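Local coordinates for protein FOKI restriction endonuclease (Planomicrobium okeanokoites, PDB 2FOK) that cleaves DNA as a type IIS restriction endonuclease, probably reading its target sequence with one set of domains and cutting at a distance with a separate metal-dependent nuclease domain, at residues Trp113-Glu121 / Ile151-Tyr159; Gly238-Phe247 / Lys258-Thr268. All coordinates share one frame; numbering follows the deposited sequence.

Contact 1 of 2, residues Trp113-Glu121 / Ile151-Tyr159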
ATOM      1  N   TRP A 113       2.921  16.516  -0.239  1.00 23.76           N
ATOM      2  CA  TRP A 113       2.616  16.829   1.150  1.00 18.71           C
ATOM      3  C   TRP A 113       1.887  18.188   1.274  1.00 19.64           C
ATOM      4  O   TRP A 113       0.835  18.281   1.896  1.00 21.56           O
ATOM      5  CB  TRP A 113       3.923  16.827   1.940  1.00 18.67           C
ATOM      6  CG  TRP A 113       3.803  16.855   3.432  1.00 16.07           C
ATOM      7  CD1 TRP A 113       2.664  16.751   4.176  1.00 16.85           C
ATOM      8  CD2 TRP A 113       4.884  17.023   4.367  1.00 19.25           C
ATOM      9  NE1 TRP A 113       2.968  16.846   5.526  1.00 21.78           N
ATOM     10  CE2 TRP A 113       4.324  17.012   5.665  1.00 16.78           C
ATOM     11  CE3 TRP A 113       6.275  17.184   4.231  1.00 20.11           C
ATOM     12  CZ2 TRP A 113       5.106  17.154   6.819  1.00 20.43           C
ATOM     13  CZ3 TRP A 113       7.055  17.325   5.381  1.00 11.50           C
ATOM     14  CH2 TRP A 113       6.467  17.309   6.655  1.00 16.62           C
ATOM     15  N   ALA A 114       2.433  19.235   0.666  1.00 22.40           N
ATOM     16  CA  ALA A 114       1.814  20.564   0.718  1.00 20.69           C
ATOM     17  C   ALA A 114       0.400  20.507   0.158  1.00 20.61           C
ATOM     18  O   ALA A 114      -0.531  21.078   0.714  1.00 24.53           O
ATOM     19  CB  ALA A 114       2.637  21.549  -0.075  1.00 14.23           C
ATOM     20  N   HIS A 115       0.255  19.801  -0.954  1.00 20.73           N
ATOM     21  CA  HIS A 115      -1.025  19.651  -1.608  1.00 16.25           C
ATOM     22  C   HIS A 115      -2.012  18.851  -0.756  1.00 19.83           C
ATOM     23  O   HIS A 115      -3.188  19.210  -0.666  1.00 20.90           O
ATOM     24  CB  HIS A 115      -0.815  18.979  -2.967  1.00 15.34           C
ATOM     25  CG  HIS A 115      -2.086  18.584  -3.643  1.00 15.42           C
ATOM     26  ND1 HIS A 115      -2.701  17.371  -3.416  1.00 15.81           N
ATOM     27  CD2 HIS A 115      -2.883  19.257  -4.507  1.00 15.12           C
ATOM     28  CE1 HIS A 115      -3.823  17.313  -4.112  1.00 17.45           C
ATOM     29  NE2 HIS A 115      -3.957  18.445  -4.782  1.00 21.08           N
ATOM     30  N   ALA A 116      -1.540  17.776  -0.121  1.00 21.40           N
ATOM     31  CA  ALA A 116      -2.401  16.933   0.713  1.00 21.06           C
ATOM     32  C   ALA A 116      -3.043  17.671   1.901  1.00 21.84           C
ATOM     33  O   ALA A 116      -4.210  17.436   2.222  1.00 21.32           O
ATOM     34  CB  ALA A 116      -1.619  15.720   1.211  1.00 16.51           C
ATOM     35  N   LEU A 117      -2.295  18.564   2.545  1.00 19.71           N
ATOM     36  CA  LEU A 117      -2.823  19.309   3.683  1.00 19.96           C
ATOM     37  C   LEU A 117      -3.568  20.572   3.259  1.00 20.57           C
ATOM     38  O   LEU A 117      -4.011  21.349   4.099  1.00 22.01           O
ATOM     39  CB  LEU A 117      -1.698  19.679   4.650  1.00 20.89           C
ATOM     40  CG  LEU A 117      -1.064  18.507   5.393  1.00 19.01           C
ATOM     41  CD1 LEU A 117       0.022  19.026   6.316  1.00 16.67           C
ATOM     42  CD2 LEU A 117      -2.131  17.751   6.169  1.00 18.73           C
ATOM     43  N   GLY A 118      -3.680  20.777   1.951  1.00 19.88           N
ATOM     44  CA  GLY A 118      -4.413  21.916   1.431  1.00 18.87           C
ATOM     45  C   GLY A 118      -3.766  23.284   1.419  1.00 19.38           C
ATOM     46  O   GLY A 118      -4.482  24.286   1.363  1.00 20.21           O
ATOM     47  N   PHE A 119      -2.441  23.350   1.447  1.00 18.28           N
ATOM     48  CA  PHE A 119      -1.752  24.640   1.445  1.00 21.27           C
ATOM     49  C   PHE A 119      -1.546  25.176   0.031  1.00 23.81           C
ATOM     50  O   PHE A 119      -1.253  26.362  -0.162  1.00 24.66           O
ATOM     51  CB  PHE A 119      -0.417  24.527   2.168  1.00 20.67           C
ATOM     52  CG  PHE A 119      -0.550  24.216   3.639  1.00 20.23           C
ATOM     53  CD1 PHE A 119      -1.491  24.877   4.416  1.00 14.73           C
ATOM     54  CD2 PHE A 119       0.273  23.268   4.239  1.00 17.91           C
ATOM     55  CE1 PHE A 119      -1.616  24.602   5.762  1.00 22.85           C
ATOM     56  CE2 PHE A 119       0.160  22.987   5.586  1.00 22.71           C
ATOM     57  CZ  PHE A 119      -0.786  23.651   6.354  1.00 23.00           C
ATOM     58  N   ILE A 120      -1.691  24.292  -0.950  1.00 22.21           N
ATOM     59  CA  ILE A 120      -1.586  24.664  -2.354  1.00 22.13           C
ATOM     60  C   ILE A 120      -2.645  23.833  -3.071  1.00 24.78           C
ATOM     61  O   ILE A 120      -3.003  22.748  -2.614  1.00 23.15           O
ATOM     62  CB  ILE A 120      -0.168  24.378  -2.950  1.00 21.52           C
ATOM     63  CG1 ILE A 120       0.073  22.877  -3.097  1.00 20.91           C
ATOM     64  CG2 ILE A 120       0.914  25.016  -2.065  1.00 22.23           C
ATOM     65  CD1 ILE A 120       1.509  22.527  -3.519  1.00 12.10           C
ATOM     66  N   GLU A 121      -3.178  24.355  -4.168  1.00 26.27           N
ATOM     67  CA  GLU A 121      -4.204  23.637  -4.917  1.00 27.70           C
ATOM     68  C   GLU A 121      -3.683  23.349  -6.312  1.00 20.50           C
ATOM     69  O   GLU A 121      -2.885  24.116  -6.835  1.00 22.97           O
ATOM     70  CB  GLU A 121      -5.486  24.475  -4.996  1.00 31.37           C
ATOM     71  CG  GLU A 121      -5.311  25.810  -5.704  1.00 38.93           C
ATOM     72  CD  GLU A 121      -6.364  26.842  -5.303  1.00 46.02           C
ATOM     73  OE1 GLU A 121      -7.210  26.539  -4.432  1.00 48.24           O
ATOM     74  OE2 GLU A 121      -6.349  27.963  -5.862  1.00 46.99           O
ATOM     75  N   ILE A 151      -3.379  26.170  12.670  1.00 24.51           N
ATOM     76  CA  ILE A 151      -3.504  26.054  11.226  1.00 25.37           C
ATOM     77  C   ILE A 151      -3.168  24.629  10.767  1.00 25.66           C
ATOM     78  O   ILE A 151      -3.880  24.049   9.946  1.00 23.23           O
ATOM     79  CB  ILE A 151      -2.579  27.079  10.522  1.00 28.21           C
ATOM     80  CG1 ILE A 151      -3.152  28.491  10.697  1.00 27.80           C
ATOM     81  CG2 ILE A 151      -2.466  26.762   9.048  1.00 29.20           C
ATOM     82  CD1 ILE A 151      -2.252  29.602  10.175  1.00 25.82           C
ATOM     83  N   LEU A 152      -2.102  24.059  11.323  1.00 24.53           N
ATOM     84  CA  LEU A 152      -1.681  22.707  10.971  1.00 23.71           C
ATOM     85  C   LEU A 152      -2.713  21.632  11.304  1.00 23.45           C
ATOM     86  O   LEU A 152      -3.000  20.779  10.479  1.00 21.56           O
ATOM     87  CB  LEU A 152      -0.365  22.384  11.662  1.00 21.84           C
ATOM     88  CG  LEU A 152       0.859  22.976  10.964  1.00 20.97           C
ATOM     89  CD1 LEU A 152       2.121  22.613  11.734  1.00 17.27           C
ATOM     90  CD2 LEU A 152       0.931  22.445   9.538  1.00 17.55           C
ATOM     91  N   ILE A 153      -3.269  21.679  12.510  1.00 25.04           N
ATOM     92  CA  ILE A 153      -4.278  20.712  12.946  1.00 22.40           C
ATOM     93  C   ILE A 153      -5.573  20.824  12.138  1.00 22.42           C
ATOM     94  O   ILE A 153      -6.294  19.840  11.948  1.00 22.81           O
ATOM     95  CB  ILE A 153      -4.602  20.909  14.453  1.00 25.98           C
ATOM     96  CG1 ILE A 153      -3.449  20.357  15.298  1.00 16.65           C
ATOM     97  CG2 ILE A 153      -5.937  20.234  14.806  1.00 16.24           C
ATOM     98  CD1 ILE A 153      -3.765  20.235  16.768  1.00 26.10           C
ATOM     99  N   GLU A 154      -5.877  22.027  11.665  1.00 21.72           N
ATOM    100  CA  GLU A 154      -7.074  22.228  10.870  1.00 22.00           C
ATOM    101  C   GLU A 154      -6.824  21.674   9.482  1.00 22.62           C
ATOM    102  O   GLU A 154      -7.710  21.092   8.865  1.00 29.20           O
ATOM    103  CB  GLU A 154      -7.410  23.713  10.774  1.00 27.47           C
ATOM    104  CG  GLU A 154      -8.274  24.055   9.576  1.00 28.55           C
ATOM    105  CD  GLU A 154      -9.714  24.287   9.952  1.00 32.00           C
ATOM    106  OE1 GLU A 154     -10.013  24.313  11.169  1.00 24.80           O
ATOM    107  OE2 GLU A 154     -10.542  24.443   9.023  1.00 33.35           O
ATOM    108  N   ALA A 155      -5.610  21.876   8.988  1.00 23.37           N
ATOM    109  CA  ALA A 155      -5.218  21.389   7.678  1.00 21.94           C
ATOM    110  C   ALA A 155      -5.320  19.867   7.630  1.00 22.32           C
ATOM    111  O   ALA A 155      -5.919  19.302   6.718  1.00 20.07           O
ATOM    112  CB  ALA A 155      -3.790  21.826   7.376  1.00 22.71           C
ATOM    113  N   ILE A 156      -4.743  19.204   8.625  1.00 23.95           N
ATOM    114  CA  ILE A 156      -4.757  17.743   8.676  1.00 24.26           C
ATOM    115  C   ILE A 156      -6.141  17.145   8.907  1.00 23.20           C
ATOM    116  O   ILE A 156      -6.386  15.996   8.539  1.00 25.36           O
ATOM    117  CB  ILE A 156      -3.778  17.195   9.765  1.00 22.03           C
ATOM    118  CG1 ILE A 156      -3.159  15.881   9.268  1.00 21.46           C
ATOM    119  CG2 ILE A 156      -4.509  17.012  11.108  1.00 16.20           C
ATOM    120  CD1 ILE A 156      -2.013  15.317  10.137  1.00 14.73           C
ATOM    121  N   SER A 157      -7.042  17.918   9.509  1.00 22.35           N
ATOM    122  CA  SER A 157      -8.401  17.437   9.776  1.00 21.53           C
ATOM    123  C   SER A 157      -9.234  17.351   8.494  1.00 20.45           C
ATOM    124  O   SER A 157     -10.272  16.693   8.455  1.00 20.12           O
ATOM    125  CB  SER A 157      -9.085  18.347  10.797  1.00 21.61           C
ATOM    126  OG  SER A 157      -8.423  18.279  12.058  1.00 27.65           O
ATOM    127  N   SER A 158      -8.771  18.036   7.453  1.00 21.55           N
ATOM    128  CA  SER A 158      -9.434  18.039   6.148  1.00 21.26           C
ATOM    129  C   SER A 158      -8.808  16.943   5.279  1.00 22.38           C
ATOM    130  O   SER A 158      -9.136  16.810   4.095  1.00 25.65           O
ATOM    131  CB  SER A 158      -9.220  19.381   5.465  1.00 20.05           C
ATOM    132  OG  SER A 158      -7.878  19.478   4.998  1.00 20.08           O
ATOM    133  N   TYR A 159      -7.901  16.178   5.884  1.00 23.00           N
ATOM    134  CA  TYR A 159      -7.171  15.087   5.232  1.00 22.65           C
ATOM    135  C   TYR A 159      -7.775  13.746   5.699  1.00 21.06           C
ATOM    136  O   TYR A 159      -7.532  13.304   6.818  1.00 24.00           O
ATOM    137  CB  TYR A 159      -5.688  15.206   5.621  1.00 22.55           C
ATOM    138  CG  TYR A 159      -4.775  14.221   4.930  1.00 24.73           C
ATOM    139  CD1 TYR A 159      -4.743  14.130   3.542  1.00 17.85           C
ATOM    140  CD2 TYR A 159      -4.003  13.324   5.668  1.00 23.94           C
ATOM    141  CE1 TYR A 159      -3.983  13.173   2.912  1.00 20.06           C
ATOM    142  CE2 TYR A 159      -3.237  12.360   5.038  1.00 23.14           C
ATOM    143  CZ  TYR A 159      -3.237  12.289   3.659  1.00 19.01           C
ATOM    144  OH  TYR A 159      -2.497  11.319   3.024  1.00 20.13           O
TER
HETATM  145  O   HOH W   1      -6.807  18.190   2.692  1.00 18.95           O
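Leu-117 and Phe-119, on the turn that ends one helix, pack against the last turns of another at Ala-155 and its neighbours, a worked example of how a helix terminus can itself become a packing surface. The contact is mostly apolar. With CG turned beside its own backbone N (chi1 -68°), Leu-117 runs alongside Ile-156 and sets CD2 3.6 Å from Ile-156 CA. Phe-119 offers the far end of its ring: CZ lies 3.7 Å from Ala-155 CB, while Leu-152 CD2 comes in at the ring edge, 3.8 Å from CZ. Farther round, Phe-119 CE1 meets the CG2 branch of Ile-151 at 4.0 Å. The small Ala-155 lets the chains come close, its CB standing 3.3 Å from Leu-117 O. Tyr-159 extends the seam, because its CG, anti to the backbone N (chi1 -175°), carries CE1 to 3.9 Å from Ala-116 CB.

The polar link is indirect. A water joins Ala-116 O, at 2.7 Å, to Ser-158 OG, at 2.9 Å. The Ser-158 hydroxyl also donates to Ala-155 O, which takes a second bond from Ser-158 N; the side chain just past helix 146-157 thus bonds back to its last turn. On the other side, Gly-118, with phi of 79°, closes helix 104-116 in a Schellman motif and redirects the chain into strand 120-123.

Around this seam, Tyr-138 of helix 133-140 stacks on Phe-119, and Val-24 of helix 17-24 also touches that ring. Helix 222-236 supplies Trp-233 and Leu-234 against Ile-156, and the Tyr-159 hydroxyl is bonded to Gly-9 O. The contact thereby joins parts matching the first and second recognition subdomains.

Contact 2 of 2, residues Gly238-Phe247 / Lys258-Thr268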
ATOM      1  N   GLY A 238       0.452  16.318  18.512  1.00 32.46           N
ATOM      2  CA  GLY A 238      -0.181  15.932  19.763  1.00 29.80           C
ATOM      3  C   GLY A 238      -1.487  15.157  19.700  1.00 28.54           C
ATOM      4  O   GLY A 238      -2.069  14.847  20.742  1.00 28.41           O
ATOM      5  N   LEU A 239      -1.957  14.834  18.500  1.00 28.19           N
ATOM      6  CA  LEU A 239      -3.212  14.101  18.355  1.00 26.55           C
ATOM      7  C   LEU A 239      -3.039  12.594  18.568  1.00 28.04           C
ATOM      8  O   LEU A 239      -4.010  11.869  18.815  1.00 28.49           O
ATOM      9  CB  LEU A 239      -3.813  14.369  16.969  1.00 27.16           C
ATOM     10  CG  LEU A 239      -3.810  15.833  16.518  1.00 25.76           C
ATOM     11  CD1 LEU A 239      -4.535  15.970  15.175  1.00 25.34           C
ATOM     12  CD2 LEU A 239      -4.492  16.684  17.582  1.00 25.65           C
ATOM     13  N   VAL A 240      -1.801  12.129  18.474  1.00 23.57           N
ATOM     14  CA  VAL A 240      -1.505  10.710  18.656  1.00 26.06           C
ATOM     15  C   VAL A 240      -0.182  10.589  19.415  1.00 26.54           C
ATOM     16  O   VAL A 240       0.587  11.547  19.479  1.00 26.95           O
ATOM     17  CB  VAL A 240      -1.394  10.004  17.264  1.00 28.40           C
ATOM     18  CG1 VAL A 240      -0.086   9.225  17.158  1.00 31.43           C
ATOM     19  CG2 VAL A 240      -2.602   9.105  17.024  1.00 22.70           C
ATOM     20  N   LYS A 241       0.073   9.427  20.010  1.00 28.14           N
ATOM     21  CA  LYS A 241       1.333   9.208  20.716  1.00 26.99           C
ATOM     22  C   LYS A 241       2.045   7.986  20.150  1.00 28.69           C
ATOM     23  O   LYS A 241       1.489   6.893  20.142  1.00 30.01           O
ATOM     24  CB  LYS A 241       1.095   8.997  22.209  1.00 32.03           C
ATOM     25  CG  LYS A 241       2.365   9.143  23.059  1.00 28.99           C
ATOM     26  CD  LYS A 241       2.292   8.313  24.338  1.00 37.44           C
ATOM     27  CE  LYS A 241       1.057   8.660  25.190  1.00 42.61           C
ATOM     28  NZ  LYS A 241       0.073   7.530  25.325  1.00 39.98           N
ATOM     29  N   GLN A 242       3.270   8.169  19.670  1.00 31.95           N
ATOM     30  CA  GLN A 242       4.039   7.056  19.127  1.00 32.26           C
ATOM     31  C   GLN A 242       4.902   6.441  20.219  1.00 33.81           C
ATOM     32  O   GLN A 242       5.655   7.137  20.896  1.00 34.39           O
ATOM     33  CB  GLN A 242       4.929   7.520  17.973  1.00 36.28           C
ATOM     34  CG  GLN A 242       5.413   6.390  17.077  1.00 35.32           C
ATOM     35  CD  GLN A 242       6.621   6.780  16.246  1.00 39.63           C
ATOM     36  OE1 GLN A 242       6.647   7.846  15.630  1.00 44.32           O
ATOM     37  NE2 GLN A 242       7.627   5.918  16.221  1.00 37.37           N
ATOM     38  N   GLY A 243       4.774   5.127  20.383  1.00 33.63           N
ATOM     39  CA  GLY A 243       5.527   4.406  21.392  1.00 29.06           C
ATOM     40  C   GLY A 243       5.615   2.954  20.975  1.00 32.96           C
ATOM     41  O   GLY A 243       4.655   2.403  20.428  1.00 33.41           O
ATOM     42  N   LYS A 244       6.761   2.327  21.225  1.00 32.08           N
ATOM     43  CA  LYS A 244       6.947   0.940  20.842  1.00 29.03           C
ATOM     44  C   LYS A 244       5.968  -0.023  21.499  1.00 31.41           C
ATOM     45  O   LYS A 244       5.603   0.130  22.657  1.00 33.59           O
ATOM     46  CB  LYS A 244       8.375   0.492  21.145  1.00 28.51           C
ATOM     47  CG  LYS A 244       8.613   0.121  22.597  1.00 33.02           C
ATOM     48  CD  LYS A 244       9.903   0.724  23.105  1.00 30.10           C
ATOM     49  CE  LYS A 244      11.034  -0.264  22.996  1.00 34.02           C
ATOM     50  NZ  LYS A 244      10.770  -1.466  23.827  1.00 41.15           N
ATOM     51  N   LYS A 245       5.544  -1.014  20.729  1.00 31.38           N
ATOM     52  CA  LYS A 245       4.638  -2.041  21.200  1.00 31.66           C
ATOM     53  C   LYS A 245       5.533  -3.264  21.414  1.00 32.15           C
ATOM     54  O   LYS A 245       6.490  -3.473  20.666  1.00 31.46           O
ATOM     55  CB  LYS A 245       3.577  -2.311  20.131  1.00 32.00           C
ATOM     56  CG  LYS A 245       2.529  -3.337  20.494  1.00 26.10           C
ATOM     57  CD  LYS A 245       1.183  -2.935  19.901  1.00 25.05           C
ATOM     58  CE  LYS A 245       0.352  -4.148  19.482  1.00 25.29           C
ATOM     59  NZ  LYS A 245      -0.845  -4.365  20.350  1.00 18.54           N
ATOM     60  N   GLU A 246       5.241  -4.061  22.437  1.00 36.25           N
ATOM     61  CA  GLU A 246       6.055  -5.240  22.723  1.00 38.78           C
ATOM     62  C   GLU A 246       5.316  -6.542  22.479  1.00 37.39           C
ATOM     63  O   GLU A 246       4.089  -6.590  22.547  1.00 39.37           O
ATOM     64  CB  GLU A 246       6.554  -5.196  24.163  1.00 41.84           C
ATOM     65  CG  GLU A 246       7.345  -3.944  24.486  1.00 47.40           C
ATOM     66  CD  GLU A 246       8.756  -4.254  24.913  1.00 50.95           C
ATOM     67  OE1 GLU A 246       8.930  -5.111  25.806  1.00 52.37           O
ATOM     68  OE2 GLU A 246       9.691  -3.642  24.353  1.00 55.06           O
ATOM     69  N   PHE A 247       6.072  -7.598  22.196  1.00 37.04           N
ATOM     70  CA  PHE A 247       5.494  -8.907  21.928  1.00 37.36           C
ATOM     71  C   PHE A 247       6.332 -10.052  22.495  1.00 39.56           C
ATOM     72  O   PHE A 247       7.534  -9.912  22.708  1.00 41.16           O
ATOM     73  CB  PHE A 247       5.351  -9.116  20.418  1.00 35.73           C
ATOM     74  CG  PHE A 247       4.597  -8.023  19.716  1.00 31.56           C
ATOM     75  CD1 PHE A 247       5.259  -6.896  19.244  1.00 27.37           C
ATOM     76  CD2 PHE A 247       3.226  -8.140  19.489  1.00 30.96           C
ATOM     77  CE1 PHE A 247       4.571  -5.912  18.557  1.00 29.06           C
ATOM     78  CE2 PHE A 247       2.528  -7.157  18.799  1.00 22.65           C
ATOM     79  CZ  PHE A 247       3.199  -6.044  18.331  1.00 26.48           C
ATOM     80  N   LYS A 258      11.673 -12.190  22.726  1.00 42.60           N
ATOM     81  CA  LYS A 258      10.837 -11.024  22.944  1.00 43.13           C
ATOM     82  C   LYS A 258      11.150 -10.050  21.832  1.00 40.77           C
ATOM     83  O   LYS A 258      12.297  -9.952  21.390  1.00 40.27           O
ATOM     84  CB  LYS A 258      11.141 -10.396  24.306  1.00 46.41           C
ATOM     85  CG  LYS A 258       9.937 -10.337  25.232  1.00 49.61           C
ATOM     86  CD  LYS A 258       9.201  -9.010  25.094  1.00 51.62           C
ATOM     87  CE  LYS A 258       8.560  -8.594  26.416  1.00 55.52           C
ATOM     88  NZ  LYS A 258       7.423  -9.476  26.809  1.00 49.14           N
ATOM     89  N   GLU A 259      10.129  -9.343  21.364  1.00 39.14           N
ATOM     90  CA  GLU A 259      10.315  -8.385  20.287  1.00 38.04           C
ATOM     91  C   GLU A 259       9.432  -7.170  20.511  1.00 35.89           C
ATOM     92  O   GLU A 259       8.479  -7.220  21.283  1.00 36.12           O
ATOM     93  CB  GLU A 259       9.987  -9.039  18.935  1.00 36.02           C
ATOM     94  CG  GLU A 259      10.773 -10.320  18.649  1.00 37.12           C
ATOM     95  CD  GLU A 259      12.274 -10.073  18.496  1.00 37.89           C
ATOM     96  OE1 GLU A 259      12.655  -8.973  18.041  1.00 38.28           O
ATOM     97  OE2 GLU A 259      13.072 -10.976  18.832  1.00 33.44           O
ATOM     98  N   PHE A 260       9.769  -6.077  19.834  1.00 36.75           N
ATOM     99  CA  PHE A 260       9.018  -4.831  19.936  1.00 34.23           C
ATOM    100  C   PHE A 260       8.986  -4.119  18.595  1.00 34.66           C
ATOM    101  O   PHE A 260       9.887  -4.289  17.773  1.00 32.17           O
ATOM    102  CB  PHE A 260       9.654  -3.910  20.980  1.00 32.63           C
ATOM    103  CG  PHE A 260      10.952  -3.288  20.534  1.00 33.18           C
ATOM    104  CD1 PHE A 260      12.150  -3.989  20.646  1.00 29.67           C
ATOM    105  CD2 PHE A 260      10.977  -1.998  20.007  1.00 26.49           C
ATOM    106  CE1 PHE A 260      13.364  -3.403  20.236  1.00 34.51           C
ATOM    107  CE2 PHE A 260      12.176  -1.409  19.595  1.00 28.26           C
ATOM    108  CZ  PHE A 260      13.371  -2.109  19.710  1.00 30.10           C
ATOM    109  N   ILE A 261       7.931  -3.333  18.384  1.00 37.82           N
ATOM    110  CA  ILE A 261       7.761  -2.545  17.165  1.00 36.74           C
ATOM    111  C   ILE A 261       7.684  -1.084  17.619  1.00 38.35           C
ATOM    112  O   ILE A 261       6.786  -0.713  18.380  1.00 37.39           O
ATOM    113  CB  ILE A 261       6.456  -2.917  16.422  1.00 36.21           C
ATOM    114  CG1 ILE A 261       6.581  -4.310  15.792  1.00 32.90           C
ATOM    115  CG2 ILE A 261       6.151  -1.880  15.359  1.00 36.66           C
ATOM    116  CD1 ILE A 261       7.809  -4.495  14.938  1.00 30.76           C
ATOM    117  N   SER A 262       8.623  -0.261  17.161  1.00 34.94           N
ATOM    118  CA  SER A 262       8.648   1.143  17.558  1.00 31.31           C
ATOM    119  C   SER A 262       7.624   2.019  16.840  1.00 31.85           C
ATOM    120  O   SER A 262       7.252   3.082  17.336  1.00 32.07           O
ATOM    121  CB  SER A 262      10.045   1.704  17.342  1.00 30.96           C
ATOM    122  OG  SER A 262      10.975   0.656  17.162  1.00 34.44           O
ATOM    123  N   HIS A 263       7.172   1.575  15.672  1.00 30.12           N
ATOM    124  CA  HIS A 263       6.190   2.324  14.908  1.00 27.91           C
ATOM    125  C   HIS A 263       4.794   1.907  15.325  1.00 28.31           C
ATOM    126  O   HIS A 263       4.056   1.274  14.569  1.00 30.41           O
ATOM    127  CB  HIS A 263       6.387   2.095  13.407  1.00 25.77           C
ATOM    128  CG  HIS A 263       7.659   2.681  12.872  1.00 27.28           C
ATOM    129  ND1 HIS A 263       8.343   2.133  11.807  1.00 26.98           N
ATOM    130  CD2 HIS A 263       8.383   3.753  13.270  1.00 28.34           C
ATOM    131  CE1 HIS A 263       9.433   2.840  11.572  1.00 27.76           C
ATOM    132  NE2 HIS A 263       9.482   3.830  12.446  1.00 25.55           N
ATOM    133  N   ALA A 264       4.448   2.255  16.558  1.00 30.21           N
ATOM    134  CA  ALA A 264       3.138   1.952  17.114  1.00 27.60           C
ATOM    135  C   ALA A 264       2.599   3.273  17.624  1.00 23.17           C
ATOM    136  O   ALA A 264       3.369   4.150  17.984  1.00 21.34           O
ATOM    137  CB  ALA A 264       3.262   0.961  18.244  1.00 28.52           C
ATOM    138  N   PHE A 265       1.279   3.419  17.649  1.00 28.11           N
ATOM    139  CA  PHE A 265       0.666   4.669  18.091  1.00 24.40           C
ATOM    140  C   PHE A 265      -0.569   4.426  18.952  1.00 27.71           C
ATOM    141  O   PHE A 265      -1.113   3.321  18.978  1.00 25.66           O
ATOM    142  CB  PHE A 265       0.283   5.523  16.868  1.00 24.14           C
ATOM    143  CG  PHE A 265       1.354   5.591  15.803  1.00 21.43           C
ATOM    144  CD1 PHE A 265       1.595   4.507  14.963  1.00 21.45           C
ATOM    145  CD2 PHE A 265       2.148   6.721  15.673  1.00 19.98           C
ATOM    146  CE1 PHE A 265       2.618   4.546  14.020  1.00 22.75           C
ATOM    147  CE2 PHE A 265       3.170   6.775  14.736  1.00 16.29           C
ATOM    148  CZ  PHE A 265       3.411   5.686  13.907  1.00 18.83           C
ATOM    149  N   LYS A 266      -1.004   5.476  19.649  1.00 29.03           N
ATOM    150  CA  LYS A 266      -2.182   5.430  20.518  1.00 30.10           C
ATOM    151  C   LYS A 266      -2.782   6.834  20.638  1.00 26.48           C
ATOM    152  O   LYS A 266      -2.075   7.793  20.936  1.00 28.04           O
ATOM    153  CB  LYS A 266      -1.784   4.922  21.902  1.00 33.02           C
ATOM    154  CG  LYS A 266      -2.955   4.564  22.798  1.00 35.64           C
ATOM    155  CD  LYS A 266      -2.452   4.080  24.154  1.00 38.36           C
ATOM    156  CE  LYS A 266      -3.411   3.087  24.787  1.00 38.80           C
ATOM    157  NZ  LYS A 266      -2.774   1.750  24.976  1.00 40.58           N
ATOM    158  N   ILE A 267      -4.086   6.954  20.420  1.00 28.32           N
ATOM    159  CA  ILE A 267      -4.751   8.257  20.486  1.00 26.15           C
ATOM    160  C   ILE A 267      -4.563   8.997  21.807  1.00 29.77           C
ATOM    161  O   ILE A 267      -4.184   8.396  22.811  1.00 30.35           O
ATOM    162  CB  ILE A 267      -6.261   8.117  20.197  1.00 26.31           C
ATOM    163  CG1 ILE A 267      -6.772   9.381  19.503  1.00 17.86           C
ATOM    164  CG2 ILE A 267      -7.030   7.848  21.479  1.00 24.14           C
ATOM    165  CD1 ILE A 267      -7.945   9.124  18.568  1.00 24.09           C
ATOM    166  N   THR A 268      -4.817  10.306  21.789  1.00 32.24           N
ATOM    167  CA  THR A 268      -4.695  11.156  22.979  1.00 31.00           C
ATOM    168  C   THR A 268      -6.004  11.909  23.230  1.00 33.53           C
ATOM    169  O   THR A 268      -7.012  11.670  22.560  1.00 32.01           O
ATOM    170  CB  THR A 268      -3.568  12.211  22.826  1.00 31.30           C
ATOM    171  OG1 THR A 268      -3.934  13.159  21.817  1.00 35.13           O
ATOM    172  CG2 THR A 268      -2.243  11.552  22.445  1.00 28.01           C
TER
HETATM  173  O   HOH W   2      -2.329   9.042  24.692  1.00 49.37           O
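Phe-247 N donates to Glu-259 O at 2.6 Å, and Glu-259 N returns a bond to Phe-247 O. Next to them Lys-245 and Ile-261 exchange a second antiparallel pair, Lys-245 N lying 2.7 Å from Ile-261 O. A separate ladder, centred on Lys-241 and Lys-266, holds the other end, where Thr-268 OG1 donates to Gly-238 O at 2.7 Å, on a lone pair in the carbonyl plane. With chi1 at 68° the same hydroxyl also accepts from Gly-271 N, capping helix 269-279. Between the ladders the register slips by one residue, and His-263 makes an inverse gamma turn.

Gln-242 bridges that slip. Its extended chain brings NE2 3.1 Å from Ser-262 O, a nearly straight bond (165° at the hydrogen) that arrives from above the carbonyl plane, while CG lies 3.3 Å from Phe-265 CE2. With an alanine in place of Gln-242, the Ser-262 carbonyl would probably lose this donor and Phe-265 the methylene packed beside it.

Lys-244 folds back so that its ammonium sits over one face of Phe-260, NZ 4.2 Å from the ring centroid, a cation-pi contact; a salt bridge to Glu-246 OE2 holds the same group. The packing beyond is apolar: Val-240 CG1 lies at the edge of the Phe-265 ring, 3.7 Å from CD2, and Phe-247 CE1 meets Ile-261 CG1 at 3.8 Å.

With strand 175-176 the hairpin makes a three-stranded antiparallel sheet, and in an HTH-clan region it is consistent with the wing of a winged-helix fold. Chemically, the backbone ladders fix the register; Gln-242 adds a side-chain bond where they part, and the Lys-244 charge is probably steadied by carboxylate and ring together.

From the N terminus, the chain first completes contact 1: helix 104-116 gives way to strands 120-123 and 128-131 and helix 133-140, and helix 146-157 then returns to close this loop of 29 residues. A mostly helical run follows, including the short strand 175-176 that later pairs with strand 258-267, and ends in helix 222-236, before contact 2 opens and closes the shorter hairpin of strands 240-248 and 258-267. The two lie in series, neither nested nor crossed, with centres about 25 Å apart. They nevertheless touch, Ile-153 CD1 lying 3.7 Å from Leu-239 CD2. Helix 146-157 thus shares one contact with the first recognition subdomain and abuts the start of the hairpin in the second.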